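Local coordinates for protein nodulation fucosyltransferase NodZ (Bradyrhizobium sp., PDB 2HHC) that is a nodulation fucosyltransferase of the GT-B clan, built from two Rossmann-like domains that face each other across a cleft, at residues V280-P285 against Y292-V297. Residues are numbered along the deposited sequence; the frame is centred on the assembly and turned at random.
Sequences VIRFPP and YARLLV
Val-280 CG2 reaches across from the strand to Ala-293 of the short helix and to Val-297 just beyond its end, touching Val-297 CG2 at 3.7 Å and Ala-293 CB at 4.1 Å. The two valines meet at about a right angle, methyl against methyl, while Val-297 CG1 lies over the backbone of Val-280, 3.8 Å from its N. Beta-branched valines fill this buried apolar layer with little flexibility, and alanine, with one methyl, lets the helix come close to the strand. Farther along, Arg-282 extends toward the helix, its chain bent about CG-CD (chi3 77°), and lays a face of its guanidinium against the aliphatic part of Arg-294: NH1 is 3.7 Å from both CB and CG. The two guanidinium planes stand 89° apart, and Arg-294 bends about CB-CG (chi2 62°), leading its charged end away toward a weak bond with the carbonyl of Pro-317. On the opposite face of the Arg-282 group sits Pro-285 O, 3.1 Å above the plane. Thr-290 OG1 and the carbonyl of Ser-287, both in the connection between strand and helix, accept bonds from its NE and NH2, fixing the rotation of this buried charge. Backbone bonds tie strand 279-283 to strand 299-303, which follows the helix. The whole is a beta-alpha-beta unit of a Rossmann-like domain, with the helix packed on the mostly parallel sheet.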
# COMPACT_ATOMS: atom_id res chain seq x y z
N VAL A 280 -12.54 -10.68 -3.15
CA VAL A 280 -12.14 -9.84 -2.01
C VAL A 280 -13.22 -8.82 -1.71
O VAL A 280 -13.75 -8.13 -2.57
CB VAL A 280 -10.80 -9.13 -2.23
CG1 VAL A 280 -10.45 -8.23 -1.03
CG2 VAL A 280 -9.72 -10.15 -2.29
N ILE A 281 -13.55 -8.75 -0.41
CA ILE A 281 -14.47 -7.78 0.16
C ILE A 281 -13.63 -6.66 0.78
O ILE A 281 -12.77 -6.91 1.64
CB ILE A 281 -15.37 -8.43 1.25
CG1 ILE A 281 -16.33 -9.44 0.60
CG2 ILE A 281 -16.12 -7.34 1.98
CD1 ILE A 281 -16.97 -10.37 1.54
N ARG A 282 -13.86 -5.45 0.31
CA ARG A 282 -13.11 -4.25 0.73
C ARG A 282 -13.98 -3.39 1.65
O ARG A 282 -14.87 -2.66 1.20
CB ARG A 282 -12.72 -3.42 -0.49
CG ARG A 282 -11.88 -4.15 -1.54
CD ARG A 282 -11.47 -3.26 -2.64
NE ARG A 282 -10.37 -2.38 -2.25
CZ ARG A 282 -9.91 -1.37 -2.98
NH1 ARG A 282 -10.46 -1.06 -4.14
NH2 ARG A 282 -8.87 -0.67 -2.55
N PHE A 283 -13.69 -3.44 2.94
CA PHE A 283 -14.47 -2.71 3.92
C PHE A 283 -13.50 -1.79 4.72
O PHE A 283 -12.94 -2.19 5.73
CB PHE A 283 -15.21 -3.73 4.81
CG PHE A 283 -16.32 -3.17 5.58
CD1 PHE A 283 -16.08 -2.62 6.84
CD2 PHE A 283 -17.61 -3.14 5.05
CE1 PHE A 283 -17.12 -2.09 7.58
CE2 PHE A 283 -18.66 -2.60 5.79
CZ PHE A 283 -18.43 -2.07 7.05
N PRO A 284 -13.25 -0.53 4.21
CA PRO A 284 -13.86 0.17 3.06
C PRO A 284 -13.05 -0.00 1.78
O PRO A 284 -11.87 -0.29 1.81
CB PRO A 284 -13.86 1.62 3.53
CG PRO A 284 -12.73 1.69 4.51
CD PRO A 284 -12.58 0.34 5.16
N PRO A 285 -13.69 0.29 0.60
CA PRO A 285 -12.93 0.27 -0.68
C PRO A 285 -12.01 1.46 -0.89
O PRO A 285 -11.22 1.45 -1.85
CB PRO A 285 -14.04 0.26 -1.75
CG PRO A 285 -15.14 0.98 -1.10
CD PRO A 285 -15.12 0.48 0.34
N TYR A 292 -3.70 -3.73 -3.90
CA TYR A 292 -2.99 -4.84 -4.60
C TYR A 292 -4.01 -5.92 -4.94
O TYR A 292 -4.12 -6.33 -6.10
CB TYR A 292 -1.88 -5.36 -3.73
CG TYR A 292 -0.99 -6.37 -4.39
CD1 TYR A 292 -0.67 -6.26 -5.71
CD2 TYR A 292 -0.49 -7.43 -3.67
CE1 TYR A 292 0.21 -7.17 -6.31
CE2 TYR A 292 0.36 -8.32 -4.25
CZ TYR A 292 0.70 -8.17 -5.56
OH TYR A 292 1.58 -9.14 -6.13
N ALA A 293 -4.83 -6.30 -3.98
CA ALA A 293 -5.91 -7.29 -4.27
C ALA A 293 -6.88 -6.80 -5.36
O ALA A 293 -7.23 -7.55 -6.30
CB ALA A 293 -6.64 -7.61 -3.02
N ARG A 294 -7.30 -5.54 -5.33
CA ARG A 294 -8.13 -4.97 -6.37
C ARG A 294 -7.51 -5.13 -7.76
O ARG A 294 -8.21 -5.39 -8.74
CB ARG A 294 -8.44 -3.50 -6.07
CG ARG A 294 -9.14 -2.72 -7.16
CD ARG A 294 -10.51 -3.28 -7.51
NE ARG A 294 -11.17 -2.59 -8.63
CZ ARG A 294 -10.92 -2.81 -9.92
NH1 ARG A 294 -10.01 -3.69 -10.29
NH2 ARG A 294 -11.58 -2.14 -10.86
N LEU A 295 -6.20 -4.92 -7.86
CA LEU A 295 -5.49 -5.10 -9.15
C LEU A 295 -5.49 -6.53 -9.67
O LEU A 295 -5.49 -6.74 -10.92
CB LEU A 295 -4.05 -4.61 -9.00
CG LEU A 295 -3.92 -3.09 -8.81
CD1 LEU A 295 -2.44 -2.78 -8.42
CD2 LEU A 295 -4.47 -2.25 -9.91
N LEU A 296 -5.46 -7.50 -8.78
CA LEU A 296 -5.25 -8.91 -9.18
C LEU A 296 -6.43 -9.88 -9.08
O LEU A 296 -6.48 -10.84 -9.85
CB LEU A 296 -4.05 -9.52 -8.44
CG LEU A 296 -2.65 -8.96 -8.74
CD1 LEU A 296 -1.61 -9.71 -7.88
CD2 LEU A 296 -2.36 -9.13 -10.17
N VAL A 297 -7.32 -9.68 -8.14
CA VAL A 297 -8.34 -10.67 -7.81
C VAL A 297 -9.49 -10.63 -8.79
O VAL A 297 -9.87 -9.56 -9.27
CB VAL A 297 -8.86 -10.40 -6.39
CG1 VAL A 297 -10.11 -11.17 -6.01
CG2 VAL A 297 -7.74 -10.63 -5.36